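PDB 4YXP: mRNA export factor from Human herpesvirus 1, which regulates viral gene expression in the host cell, inhibiting cellular splicing and mediating nuclear export of viral intronless mRNAs, here represented by its folded, homodimer-forming C-terminal part. Local coordinates for residues 42-48 / 94-99; 110-116 / 152-157; 119-124 / 226-232; 133-139 / 207-212. One frame throughout, in Å; residues are numbered along the deposited sequence.

Interaction 1: 42-48 / 94-99; sequences PFGGQPF and RAASTA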
loop_
_atom_site.group_PDB
_atom_site.type_symbol
_atom_site.label_atom_id
_atom_site.label_comp_id
_atom_site.label_asym_id
_atom_site.label_seq_id
_atom_site.Cartn_x
_atom_site.Cartn_y
_atom_site.Cartn_z
ATOM N N PRO B 42 21.467 0.781 11.631
ATOM C CA PRO B 42 21.120 -0.311 10.714
ATOM C C PRO B 42 22.286 -0.794 9.858
ATOM O O PRO B 42 22.318 -1.965 9.491
ATOM C CB PRO B 42 20.019 0.301 9.840
ATOM C CG PRO B 42 20.219 1.767 9.932
ATOM C CD PRO B 42 20.760 2.030 11.299
ATOM N N PHE B 43 23.228 0.086 9.542
ATOM C CA PHE B 43 24.383 -0.317 8.748
ATOM C C PHE B 43 25.394 -1.054 9.617
ATOM O O PHE B 43 26.334 -1.660 9.108
ATOM C CB PHE B 43 25.025 0.896 8.073
ATOM C CG PHE B 43 24.239 1.413 6.904
ATOM C CD1 PHE B 43 24.376 0.835 5.652
ATOM C CD2 PHE B 43 23.358 2.466 7.055
ATOM C CE1 PHE B 43 23.653 1.300 4.573
ATOM C CE2 PHE B 43 22.629 2.941 5.974
ATOM C CZ PHE B 43 22.776 2.354 4.735
ATOM N N GLY B 44 25.185 -0.993 10.930
ATOM C CA GLY B 44 25.944 -1.779 11.886
ATOM C C GLY B 44 27.413 -1.977 11.580
ATOM O O GLY B 44 27.881 -3.112 11.477
ATOM N N GLY B 45 28.143 -0.877 11.430
ATOM C CA GLY B 45 29.584 -0.942 11.271
ATOM C C GLY B 45 30.088 -0.917 9.840
ATOM O O GLY B 45 31.288 -0.750 9.612
ATOM N N GLN B 46 29.190 -1.083 8.873
ATOM C CA GLN B 46 29.587 -1.078 7.465
ATOM C C GLN B 46 28.713 -0.147 6.630
ATOM O O GLN B 46 27.941 -0.600 5.784
ATOM C CB GLN B 46 29.538 -2.494 6.888
ATOM C CG GLN B 46 30.554 -3.444 7.501
ATOM C CD GLN B 46 30.972 -4.551 6.548
ATOM O OE1 GLN B 46 31.043 -4.350 5.335
ATOM N NE2 GLN B 46 31.251 -5.727 7.096
ATOM N N PRO B 47 28.836 1.166 6.869
ATOM C CA PRO B 47 28.121 2.169 6.079
ATOM C C PRO B 47 28.756 2.368 4.708
ATOM O O PRO B 47 29.846 1.848 4.470
ATOM C CB PRO B 47 28.252 3.431 6.930
ATOM C CG PRO B 47 29.556 3.259 7.630
ATOM C CD PRO B 47 29.691 1.784 7.899
ATOM N N PHE B 48 28.087 3.097 3.819
ATOM C CA PHE B 48 28.709 3.503 2.566
ATOM C C PHE B 48 29.907 4.402 2.872
ATOM O O PHE B 48 29.791 5.319 3.684
ATOM C CB PHE B 48 27.729 4.262 1.667
ATOM C CG PHE B 48 26.686 3.397 1.010
ATOM C CD1 PHE B 48 27.042 2.439 0.076
ATOM C CD2 PHE B 48 25.343 3.576 1.299
ATOM C CE1 PHE B 48 26.081 1.656 -0.537
ATOM C CE2 PHE B 48 24.380 2.800 0.687
ATOM C CZ PHE B 48 24.746 1.839 -0.230
ATOM N N ARG B 94 27.555 -5.178 0.728
ATOM C CA ARG B 94 26.933 -5.352 2.037
ATOM C C ARG B 94 26.123 -4.111 2.411
ATOM O O ARG B 94 24.960 -4.217 2.799
ATOM C CB ARG B 94 27.984 -5.660 3.107
ATOM C CG ARG B 94 28.617 -7.039 2.952
ATOM C CD ARG B 94 29.401 -7.466 4.190
ATOM N NE ARG B 94 28.540 -7.646 5.356
ATOM C CZ ARG B 94 28.939 -8.168 6.512
ATOM N NH1 ARG B 94 30.192 -8.573 6.673
ATOM N NH2 ARG B 94 28.077 -8.289 7.515
ATOM N N ALA B 95 26.727 -2.934 2.276
ATOM C CA ALA B 95 26.013 -1.683 2.518
ATOM C C ALA B 95 24.803 -1.537 1.592
ATOM O O ALA B 95 23.755 -1.023 1.998
ATOM C CB ALA B 95 26.951 -0.498 2.346
ATOM N N ALA B 96 24.946 -1.984 0.348
ATOM C CA ALA B 96 23.877 -1.846 -0.636
ATOM C C ALA B 96 22.663 -2.700 -0.280
ATOM O O ALA B 96 21.527 -2.274 -0.479
ATOM C CB ALA B 96 24.382 -2.214 -2.025
ATOM N N SER B 97 22.899 -3.903 0.235
ATOM C CA SER B 97 21.802 -4.791 0.613
ATOM C C SER B 97 21.041 -4.196 1.796
ATOM O O SER B 97 19.809 -4.226 1.837
ATOM C CB SER B 97 22.320 -6.191 0.960
ATOM O OG SER B 97 22.950 -6.214 2.228
ATOM N N THR B 98 21.787 -3.658 2.754
ATOM C CA THR B 98 21.204 -2.931 3.875
ATOM C C THR B 98 20.339 -1.774 3.373
ATOM O O THR B 98 19.175 -1.643 3.759
ATOM C CB THR B 98 22.303 -2.393 4.820
ATOM O OG1 THR B 98 23.052 -3.489 5.359
ATOM C CG2 THR B 98 21.705 -1.594 5.963
ATOM N N ALA B 99 20.910 -0.942 2.504
ATOM C CA ALA B 99 20.194 0.211 1.957
ATOM C C ALA B 99 18.920 -0.213 1.229
ATOM O O ALA B 99 17.868 0.418 1.366
ATOM C CB ALA B 99 21.095 0.992 1.019
HETATM O O HOH W 1 23.099 -4.306 8.352
HETATM O O HOH W 2 25.640 -2.719 6.182
#
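Arg-94, in the first turn of helix 93-109, meets Gln-46, the last residue of the type I' beta turn that starts at Phe-43 in the 42-48 loop. Gln-46 NE2 lies over one face of the guanidinium, 3.1 Å from Arg-94 NH1; both are donors, so the approach is a packing contact without a hydrogen bond, the amide and guanidinium planes 58° apart. The next residue, Ala-95, sets its CB over a face of the Phe-48 ring, a CH-pi contact 3.9 Å from the ring centroid, while its carbonyl O comes to the edge of the Phe-43 ring at CE1. Ala-96 turns its CB away, yet its CA touches Phe-48 CZ. Thr-98 divides its branches: CG2, anti to the backbone N, makes a CH-pi contact over a face of Phe-43, and OG1 binds two waters that hydrogen-bond to Pro-42 O and Gln-46 O. The second subunit closes over this side, its Arg-249 bonding Pro-42 O and its His-265 meeting Phe-43 edge-to-face, in keeping with an intertwined dimer. Ala-99 ends the row with CB at the Phe-48 ring edge, 3.8 Å from Phe-48 CE2.

Interaction 2: 110-116 / 152-157; sequences ENFIEAL and NLATRL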
loop_
_atom_site.group_PDB
_atom_site.type_symbol
_atom_site.label_atom_id
_atom_site.label_comp_id
_atom_site.label_asym_id
_atom_site.label_seq_id
_atom_site.Cartn_x
_atom_site.Cartn_y
_atom_site.Cartn_z
ATOM N N GLU B 110 5.148 5.063 1.911
ATOM C CA GLU B 110 5.087 6.456 1.451
ATOM C C GLU B 110 3.666 6.891 1.100
ATOM O O GLU B 110 2.843 6.064 0.703
ATOM C CB GLU B 110 5.990 6.656 0.226
ATOM C CG GLU B 110 7.456 6.796 0.556
ATOM C CD GLU B 110 8.310 7.099 -0.663
ATOM O OE1 GLU B 110 8.041 6.529 -1.746
ATOM O OE2 GLU B 110 9.253 7.908 -0.532
ATOM N N ASN B 111 3.382 8.187 1.236
ATOM C CA ASN B 111 2.074 8.717 0.840
ATOM C C ASN B 111 2.046 8.877 -0.679
ATOM O O ASN B 111 3.048 8.618 -1.346
ATOM C CB ASN B 111 1.760 10.040 1.562
ATOM C CG ASN B 111 2.654 11.200 1.132
ATOM O OD1 ASN B 111 3.180 11.237 0.024
ATOM N ND2 ASN B 111 2.809 12.171 2.025
ATOM N N PHE B 112 0.907 9.284 -1.234
ATOM C CA PHE B 112 0.725 9.211 -2.682
ATOM C C PHE B 112 1.721 10.079 -3.454
ATOM O O PHE B 112 2.304 9.622 -4.435
ATOM C CB PHE B 112 -0.701 9.602 -3.070
ATOM C CG PHE B 112 -0.957 9.536 -4.549
ATOM C CD1 PHE B 112 -0.810 8.339 -5.236
ATOM C CD2 PHE B 112 -1.331 10.665 -5.256
ATOM C CE1 PHE B 112 -1.041 8.270 -6.600
ATOM C CE2 PHE B 112 -1.563 10.603 -6.623
ATOM C CZ PHE B 112 -1.417 9.406 -7.294
ATOM N N ILE B 113 1.915 11.321 -3.024
ATOM C CA ILE B 113 2.841 12.216 -3.712
ATOM C C ILE B 113 4.264 11.678 -3.594
ATOM O O ILE B 113 5.039 11.735 -4.552
ATOM C CB ILE B 113 2.746 13.656 -3.162
ATOM C CG1 ILE B 113 1.342 14.224 -3.378
ATOM C CG2 ILE B 113 3.793 14.563 -3.827
ATOM C CD1 ILE B 113 0.915 14.329 -4.837
ATOM N N GLU B 114 4.611 11.156 -2.423
ATOM C CA GLU B 114 5.934 10.575 -2.225
ATOM C C GLU B 114 6.138 9.371 -3.140
ATOM O O GLU B 114 7.217 9.186 -3.703
ATOM C CB GLU B 114 6.129 10.174 -0.762
ATOM C CG GLU B 114 6.299 11.356 0.180
ATOM C CD GLU B 114 6.267 10.959 1.647
ATOM O OE1 GLU B 114 5.759 9.862 1.974
ATOM O OE2 GLU B 114 6.751 11.750 2.478
ATOM N N ALA B 115 5.096 8.560 -3.297
ATOM C CA ALA B 115 5.163 7.394 -4.171
ATOM C C ALA B 115 5.419 7.804 -5.624
ATOM O O ALA B 115 6.225 7.180 -6.323
ATOM C CB ALA B 115 3.875 6.578 -4.067
ATOM N N LEU B 116 4.729 8.848 -6.076
ATOM C CA LEU B 116 4.927 9.356 -7.429
ATOM C C LEU B 116 6.377 9.775 -7.620
ATOM O O LEU B 116 6.992 9.476 -8.646
ATOM C CB LEU B 116 3.995 10.537 -7.712
ATOM C CG LEU B 116 2.493 10.241 -7.752
ATOM C CD1 LEU B 116 1.704 11.525 -7.957
ATOM C CD2 LEU B 116 2.162 9.236 -8.845
ATOM N N ASN B 152 2.742 -0.034 -3.893
ATOM C CA ASN B 152 2.163 1.115 -3.211
ATOM C C ASN B 152 1.209 1.892 -4.124
ATOM O O ASN B 152 0.079 2.196 -3.736
ATOM C CB ASN B 152 3.269 2.041 -2.695
ATOM C CG ASN B 152 2.790 2.950 -1.575
ATOM O OD1 ASN B 152 1.751 2.703 -0.957
ATOM N ND2 ASN B 152 3.548 3.999 -1.302
ATOM N N LEU B 153 1.659 2.211 -5.335
ATOM C CA LEU B 153 0.821 2.956 -6.275
ATOM C C LEU B 153 -0.416 2.154 -6.670
ATOM O O LEU B 153 -1.507 2.710 -6.822
ATOM C CB LEU B 153 1.610 3.340 -7.531
ATOM C CG LEU B 153 2.611 4.494 -7.397
ATOM C CD1 LEU B 153 3.433 4.642 -8.674
ATOM C CD2 LEU B 153 1.909 5.803 -7.072
ATOM N N ALA B 154 -0.248 0.848 -6.840
ATOM C CA ALA B 154 -1.366 -0.016 -7.198
ATOM C C ALA B 154 -2.417 -0.044 -6.085
ATOM O O ALA B 154 -3.617 0.001 -6.352
ATOM C CB ALA B 154 -0.874 -1.422 -7.494
ATOM N N THR B 155 -1.959 -0.125 -4.840
ATOM C CA THR B 155 -2.864 -0.147 -3.697
ATOM C C THR B 155 -3.689 1.140 -3.661
ATOM O O THR B 155 -4.893 1.115 -3.422
ATOM C CB THR B 155 -2.085 -0.325 -2.367
ATOM O OG1 THR B 155 -1.503 -1.632 -2.323
ATOM C CG2 THR B 155 -2.999 -0.145 -1.151
ATOM N N ARG B 156 -3.042 2.266 -3.925
ATOM C CA ARG B 156 -3.706 3.557 -3.787
ATOM C C ARG B 156 -4.615 3.885 -4.976
ATOM O O ARG B 156 -5.658 4.515 -4.799
ATOM C CB ARG B 156 -2.652 4.652 -3.582
ATOM C CG ARG B 156 -1.995 4.569 -2.201
ATOM C CD ARG B 156 -0.686 5.356 -2.084
ATOM N NE ARG B 156 -0.031 5.059 -0.806
ATOM C CZ ARG B 156 -0.241 5.723 0.331
ATOM N NH1 ARG B 156 -1.075 6.759 0.368
ATOM N NH2 ARG B 156 0.399 5.358 1.439
ATOM N N LEU B 157 -4.248 3.433 -6.173
ATOM C CA LEU B 157 -4.967 3.836 -7.386
ATOM C C LEU B 157 -5.946 2.797 -7.945
ATOM O O LEU B 157 -6.669 3.090 -8.896
ATOM C CB LEU B 157 -3.961 4.196 -8.487
ATOM C CG LEU B 157 -3.126 5.463 -8.284
ATOM C CD1 LEU B 157 -2.065 5.569 -9.367
ATOM C CD2 LEU B 157 -3.997 6.710 -8.271
HETATM O O HOH W 3 6.325 4.303 -2.956
#
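Phe-112, Arg-156 and Leu-153 bury the most surface where the start of helix 112-132 packs on helix 146-167, two helices of this largely helical domain whose short segments run at 139° to each other. The Phe-112 side chain stands anti to its own N (chi1 -180°), which carries the ring across to the leucines: CE1 lies 3.7 Å from Leu-157 CD2 and 3.9 Å from Leu-153 CD2, each leucine crossing the ring at about a right angle. Leu-153 CD2 also reaches Ala-115 CB and Leu-116 CD2, so this single methyl meets three side chains of the facing helix. Arg-156 extends its chain past the edge of Phe-112 and lays one guanidinium face against the backbone around Asn-111 CA. Its NE gives a nearly straight bond to Asn-152 OD1 (3.0 Å, 172°), in the guanidinium plane. The same Asn-152 turns ND2 to Glu-110 O at 3.0 Å, the donor standing above the carbonyl plane. Asn-111 and Glu-114 form the capping box that starts the helix here. On the dimer side, Gln-109 of the second subunit packs on Arg-156. The Asn-152 amide thus uses both ends, accepting from Arg-156 and donating to Glu-110; the arginine's charge would probably polarise it and strengthen its grip on the carbonyl just before the N-cap.

Interaction 3: 119-124 / 226-232; sequences ADETLA and YLPGACM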
loop_
_atom_site.group_PDB
_atom_site.type_symbol
_atom_site.label_atom_id
_atom_site.label_comp_id
_atom_site.label_asym_id
_atom_site.label_seq_id
_atom_site.Cartn_x
_atom_site.Cartn_y
_atom_site.Cartn_z
ATOM N N ALA B 119 8.630 6.815 -8.064
ATOM C CA ALA B 119 8.512 6.241 -9.396
ATOM C C ALA B 119 9.397 7.014 -10.377
ATOM O O ALA B 119 10.106 6.423 -11.193
ATOM C CB ALA B 119 7.064 6.245 -9.858
ATOM N N ASP B 120 9.370 8.337 -10.284
ATOM C CA ASP B 120 10.224 9.168 -11.137
ATOM C C ASP B 120 11.700 8.996 -10.787
ATOM O O ASP B 120 12.553 8.999 -11.676
ATOM C CB ASP B 120 9.818 10.638 -11.033
ATOM C CG ASP B 120 8.583 10.959 -11.861
ATOM O OD1 ASP B 120 8.486 10.466 -13.008
ATOM O OD2 ASP B 120 7.708 11.700 -11.368
ATOM N N GLU B 121 12.002 8.846 -9.500
ATOM C CA GLU B 121 13.375 8.609 -9.065
ATOM C C GLU B 121 13.897 7.328 -9.708
ATOM O O GLU B 121 15.019 7.284 -10.212
ATOM C CB GLU B 121 13.457 8.508 -7.535
ATOM C CG GLU B 121 14.884 8.406 -6.985
ATOM C CD GLU B 121 14.926 8.150 -5.482
ATOM O OE1 GLU B 121 13.956 7.571 -4.940
ATOM O OE2 GLU B 121 15.933 8.526 -4.839
ATOM N N THR B 122 13.061 6.293 -9.699
ATOM C CA THR B 122 13.423 4.999 -10.259
ATOM C C THR B 122 13.666 5.097 -11.762
ATOM O O THR B 122 14.692 4.640 -12.261
ATOM C CB THR B 122 12.326 3.946 -9.990
ATOM O OG1 THR B 122 12.074 3.866 -8.582
ATOM C CG2 THR B 122 12.747 2.575 -10.504
ATOM N N LEU B 123 12.727 5.700 -12.480
ATOM C CA LEU B 123 12.823 5.776 -13.934
ATOM C C LEU B 123 13.892 6.767 -14.401
ATOM O O LEU B 123 14.554 6.534 -15.414
ATOM C CB LEU B 123 11.462 6.142 -14.535
ATOM C CG LEU B 123 10.333 5.118 -14.330
ATOM C CD1 LEU B 123 9.120 5.491 -15.164
ATOM C CD2 LEU B 123 10.777 3.696 -14.659
ATOM N N ALA B 124 14.077 7.864 -13.672
ATOM C CA ALA B 124 15.127 8.815 -14.033
ATOM C C ALA B 124 16.503 8.189 -13.811
ATOM O O ALA B 124 17.437 8.424 -14.583
ATOM C CB ALA B 124 14.989 10.101 -13.237
ATOM N N TYR B 226 10.480 9.106 -22.123
ATOM C CA TYR B 226 10.296 9.432 -20.709
ATOM C C TYR B 226 11.044 10.701 -20.312
ATOM O O TYR B 226 12.269 10.794 -20.446
ATOM C CB TYR B 226 10.748 8.282 -19.801
ATOM C CG TYR B 226 10.732 8.684 -18.342
ATOM C CD1 TYR B 226 9.531 8.829 -17.652
ATOM C CD2 TYR B 226 11.908 8.954 -17.662
ATOM C CE1 TYR B 226 9.510 9.221 -16.330
ATOM C CE2 TYR B 226 11.895 9.346 -16.337
ATOM C CZ TYR B 226 10.697 9.476 -15.675
ATOM O OH TYR B 226 10.691 9.872 -14.358
ATOM N N LEU B 227 10.291 11.674 -19.813
ATOM C CA LEU B 227 10.863 12.894 -19.268
ATOM C C LEU B 227 10.757 12.846 -17.747
ATOM O O LEU B 227 9.674 12.586 -17.217
ATOM C CB LEU B 227 10.144 14.125 -19.824
ATOM C CG LEU B 227 10.332 14.383 -21.321
ATOM C CD1 LEU B 227 9.337 15.425 -21.815
ATOM C CD2 LEU B 227 11.760 14.827 -21.619
ATOM N N PRO B 228 11.876 13.070 -17.032
ATOM C CA PRO B 228 11.815 13.000 -15.566
ATOM C C PRO B 228 10.725 13.889 -14.973
ATOM O O PRO B 228 10.679 15.087 -15.251
ATOM C CB PRO B 228 13.207 13.475 -15.136
ATOM C CG PRO B 228 14.085 13.111 -16.270
ATOM C CD PRO B 228 13.251 13.328 -17.505
ATOM N N GLY B 229 9.856 13.293 -14.164
ATOM C CA GLY B 229 8.725 14.003 -13.596
ATOM C C GLY B 229 7.400 13.634 -14.243
ATOM O O GLY B 229 6.339 14.079 -13.796
ATOM N N ALA B 230 7.452 12.809 -15.286
ATOM C CA ALA B 230 6.254 12.475 -16.056
ATOM C C ALA B 230 5.267 11.631 -15.258
ATOM O O ALA B 230 4.061 11.706 -15.496
ATOM C CB ALA B 230 6.636 11.753 -17.339
ATOM N N CYS B 231 5.773 10.819 -14.332
ATOM C CA CYS B 231 4.904 9.961 -13.522
ATOM C C CYS B 231 4.035 10.811 -12.607
ATOM O O CYS B 231 2.820 10.628 -12.536
ATOM C CB CYS B 231 5.722 8.973 -12.685
ATOM S SG CYS B 231 6.627 7.731 -13.631
ATOM N N MET B 232 4.673 11.741 -11.905
ATOM C CA MET B 232 3.975 12.645 -11.005
ATOM C C MET B 232 3.042 13.595 -11.759
ATOM O O MET B 232 1.863 13.717 -11.420
ATOM C CB MET B 232 4.981 13.447 -10.185
ATOM C CG MET B 232 4.348 14.426 -9.213
ATOM S SD MET B 232 5.574 15.317 -8.248
ATOM C CE MET B 232 6.204 14.004 -7.203
#
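Asp-120 of helix 112-132 points its carboxylate into the start of helix 230-241, where Gly-229 is the N-cap residue and the third residue of a type II beta turn from Leu-227 to Ala-230. Asp-120 CB passes 3.5 Å from Tyr-226 OH. CG, anti to the carbonyl carbon at chi1 -79°, comes next to Gly-229 CA, and the two oxygens then part company. OD1 accepts two hydrogen bonds: it offers its syn lone pair to Cys-231 N, 3.0 Å away, and Tyr-226 OH, 2.7 Å away, arrives on the anti side, 24° out of the carboxylate plane. OD2 accepts from Met-232 N at 3.1 Å, again on the syn side. Three donors therefore fix the carboxylate's rotation, and the first-turn amides at the positive end of the helix dipole would favour a negative charge in this buried place. The tyrosine that donates is itself sandwiched: Leu-123 CB makes a CH-pi contact over one face, 3.9 Å from the ring centroid, and Pro-228 N lies over the opposite face. Leu-123 CD1 lies near Tyr-226 CE1 and also reaches Cys-231 SG, 3.7 Å away, and Ala-119 CB approaches the same sulfur. Helix 112-132 is thus tied by an acidic side chain to the start of helix 230-241, which lies within the CHC2-type zinc-finger region. Helix 188-204 closes the Leu-123 and Cys-231 side through Phe-191, Ile-195 and Val-192, helix 146-167 packs on Ala-119 through Val-149 and Leu-153, helix 75-91 meets Ala-124 and Pro-228, and Cys-271 of the second subunit packs on Asp-120.

Interaction 4: 133-139 / 207-212; sequences NLPLRPQ and VAEIDY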
loop_
_atom_site.group_PDB
_atom_site.type_symbol
_atom_site.label_atom_id
_atom_site.label_comp_id
_atom_site.label_asym_id
_atom_site.label_seq_id
_atom_site.Cartn_x
_atom_site.Cartn_y
_atom_site.Cartn_z
ATOM N N ASN B 133 25.288 4.188 -20.692
ATOM C CA ASN B 133 25.511 2.813 -21.125
ATOM C C ASN B 133 25.949 1.940 -19.950
ATOM O O ASN B 133 26.741 1.009 -20.111
ATOM C CB ASN B 133 26.562 2.759 -22.239
ATOM C CG ASN B 133 26.354 1.588 -23.183
ATOM O OD1 ASN B 133 25.221 1.182 -23.445
ATOM N ND2 ASN B 133 27.450 1.039 -23.697
ATOM N N LEU B 134 25.432 2.251 -18.767
ATOM C CA LEU B 134 25.720 1.471 -17.576
ATOM C C LEU B 134 24.708 0.335 -17.417
ATOM O O LEU B 134 23.518 0.523 -17.692
ATOM C CB LEU B 134 25.697 2.362 -16.335
ATOM C CG LEU B 134 26.826 3.389 -16.234
ATOM C CD1 LEU B 134 26.531 4.389 -15.130
ATOM C CD2 LEU B 134 28.155 2.695 -15.989
ATOM N N PRO B 135 25.174 -0.850 -16.980
ATOM C CA PRO B 135 24.268 -1.972 -16.708
ATOM C C PRO B 135 23.203 -1.671 -15.653
ATOM O O PRO B 135 23.503 -1.024 -14.651
ATOM C CB PRO B 135 25.212 -3.069 -16.204
ATOM C CG PRO B 135 26.522 -2.750 -16.812
ATOM C CD PRO B 135 26.588 -1.254 -16.856
ATOM N N LEU B 136 21.979 -2.142 -15.888
ATOM C CA LEU B 136 20.914 -2.094 -14.888
ATOM C C LEU B 136 20.991 -3.343 -14.011
ATOM O O LEU B 136 20.737 -4.454 -14.484
ATOM C CB LEU B 136 19.537 -2.004 -15.557
ATOM C CG LEU B 136 19.311 -0.845 -16.535
ATOM C CD1 LEU B 136 17.982 -1.004 -17.259
ATOM C CD2 LEU B 136 19.368 0.484 -15.811
ATOM N N ARG B 137 21.331 -3.162 -12.738
ATOM C CA ARG B 137 21.583 -4.291 -11.840
ATOM C C ARG B 137 20.473 -4.450 -10.790
ATOM O O ARG B 137 20.089 -3.474 -10.150
ATOM C CB ARG B 137 22.929 -4.110 -11.138
ATOM C CG ARG B 137 24.068 -3.686 -12.069
ATOM C CD ARG B 137 25.337 -3.337 -11.306
ATOM N NE ARG B 137 25.059 -2.508 -10.132
ATOM C CZ ARG B 137 25.227 -2.887 -8.863
ATOM N NH1 ARG B 137 25.704 -4.091 -8.560
ATOM N NH2 ARG B 137 24.925 -2.044 -7.886
ATOM N N PRO B 138 19.962 -5.681 -10.598
ATOM C CA PRO B 138 18.922 -5.887 -9.580
ATOM C C PRO B 138 19.366 -5.586 -8.147
ATOM O O PRO B 138 18.511 -5.303 -7.307
ATOM C CB PRO B 138 18.581 -7.374 -9.724
ATOM C CG PRO B 138 18.989 -7.731 -11.098
ATOM C CD PRO B 138 20.194 -6.901 -11.391
ATOM N N GLN B 139 20.668 -5.649 -7.881
ATOM C CA GLN B 139 21.206 -5.469 -6.530
ATOM C C GLN B 139 21.328 -3.985 -6.194
ATOM O O GLN B 139 21.522 -3.604 -5.039
ATOM C CB GLN B 139 22.571 -6.151 -6.395
ATOM C CG GLN B 139 22.596 -7.619 -6.824
ATOM C CD GLN B 139 22.639 -7.797 -8.338
ATOM O OE1 GLN B 139 22.973 -6.868 -9.079
ATOM N NE2 GLN B 139 22.289 -8.992 -8.803
ATOM N N VAL B 207 18.225 -11.789 -12.665
ATOM C CA VAL B 207 19.097 -11.719 -13.832
ATOM C C VAL B 207 20.396 -11.005 -13.475
ATOM O O VAL B 207 20.432 -10.180 -12.561
ATOM C CB VAL B 207 18.402 -11.012 -15.017
ATOM C CG1 VAL B 207 17.155 -11.775 -15.438
ATOM C CG2 VAL B 207 18.060 -9.566 -14.664
ATOM N N ALA B 208 21.460 -11.328 -14.201
ATOM C CA ALA B 208 22.744 -10.665 -14.014
ATOM C C ALA B 208 22.569 -9.162 -14.182
ATOM O O ALA B 208 22.802 -8.388 -13.253
ATOM C CB ALA B 208 23.770 -11.201 -14.999
ATOM N N GLU B 209 22.160 -8.755 -15.378
ATOM C CA GLU B 209 21.778 -7.374 -15.620
ATOM C C GLU B 209 20.493 -7.338 -16.440
ATOM O O GLU B 209 20.164 -8.287 -17.149
ATOM C CB GLU B 209 22.900 -6.600 -16.321
ATOM C CG GLU B 209 23.330 -7.151 -17.664
ATOM C CD GLU B 209 24.482 -6.361 -18.264
ATOM O OE1 GLU B 209 25.649 -6.666 -17.937
ATOM O OE2 GLU B 209 24.218 -5.428 -19.053
ATOM N N ILE B 210 19.771 -6.232 -16.326
ATOM C CA ILE B 210 18.455 -6.105 -16.928
ATOM C C ILE B 210 18.554 -5.457 -18.304
ATOM O O ILE B 210 19.030 -4.332 -18.440
ATOM C CB ILE B 210 17.519 -5.306 -16.002
ATOM C CG1 ILE B 210 17.347 -6.040 -14.667
ATOM C CG2 ILE B 210 16.160 -5.085 -16.654
ATOM C CD1 ILE B 210 16.879 -5.153 -13.538
ATOM N N ASP B 211 18.092 -6.182 -19.317
ATOM C CA ASP B 211 18.053 -5.687 -20.691
ATOM C C ASP B 211 17.354 -4.331 -20.773
ATOM O O ASP B 211 16.297 -4.139 -20.175
ATOM C CB ASP B 211 17.334 -6.700 -21.585
ATOM C CG ASP B 211 17.634 -6.502 -23.055
ATOM O OD1 ASP B 211 17.855 -5.345 -23.477
ATOM O OD2 ASP B 211 17.649 -7.512 -23.791
ATOM N N TYR B 212 17.936 -3.398 -21.523
ATOM C CA TYR B 212 17.323 -2.083 -21.712
ATOM C C TYR B 212 15.932 -2.211 -22.337
ATOM O O TYR B 212 15.083 -1.337 -22.162
ATOM C CB TYR B 212 18.194 -1.186 -22.598
ATOM C CG TYR B 212 19.462 -0.641 -21.959
ATOM C CD1 TYR B 212 19.819 -0.961 -20.655
ATOM C CD2 TYR B 212 20.295 0.211 -22.673
ATOM C CE1 TYR B 212 20.981 -0.447 -20.084
ATOM C CE2 TYR B 212 21.450 0.725 -22.115
ATOM C CZ TYR B 212 21.790 0.395 -20.822
ATOM O OH TYR B 212 22.943 0.918 -20.277
HETATM O O HOH W 4 21.665 -3.344 -18.384
#
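Leu-136 and Ile-210 hold the tight middle of this contact between two extended loops, one following helix 112-132 and the other helix 188-204. Ile-210 N donates to Leu-136 O at 2.7 Å, in the carbonyl plane, with an angle of 162° at the hydrogen. Leu-136 CB stands 3.9 Å from Ile-210 CB. Leu-136 CD1 goes on to the Tyr-212 ring, whose hydroxyl, OH, donates to Leu-134 O at 2.7 Å from well above that carbonyl plane. Tyr-212 thereby reaches the chain just past the Schellman motif at Asn-133, which ends helix 112-132. At the other end Pro-138 CG sits 3.2 Å from Val-207 O and 4.1 Å from Ile-210 CD1. Ile-143 and helix 188-204 close over the apolar centre. The outer side is looser. Exposed Glu-209, its CG in the crowded position between backbone N and carbonyl carbon (chi1 59°), crosses Pro-135 at a slant, with OE2 3.8 Å from Pro-135 CB. A water there accepts from Leu-136 N, donates to Ile-210 O and makes a weak bond to Glu-209 OE2. Gln-139 merely approaches Ala-208. Two direct bonds and one bridging water thus join the loops mostly through main-chain groups: Leu-136 has its carbonyl bonded directly and its N-H through water, while the hydroxyl of Tyr-212 holds the chain just after helix 112-132.

Interactions 2 and 3 share helix 112-132 and touch, Leu-116 CB lying 3.9 Å from Met-232 CA; together they fix that helix between helices 146-167 and 230-241. Interaction 4, nested inside the loop that interaction 3 closes, secures the far end of the same helix, about 7 Å from interaction 3 between nearest atoms. Interaction 1, on helix 93-109, is centred 27 Å from interactions 2 and 3 but comes within about 4 Å of interaction 4 between nearest atoms, without touching it. Interactions 1, 2 and 3 meet the second subunit; interaction 4 does not. The zinc, held by Cys-163, His-242, Cys-246 and Cys-251, is about 12 Å from the Leu-157 side chain of interaction 2.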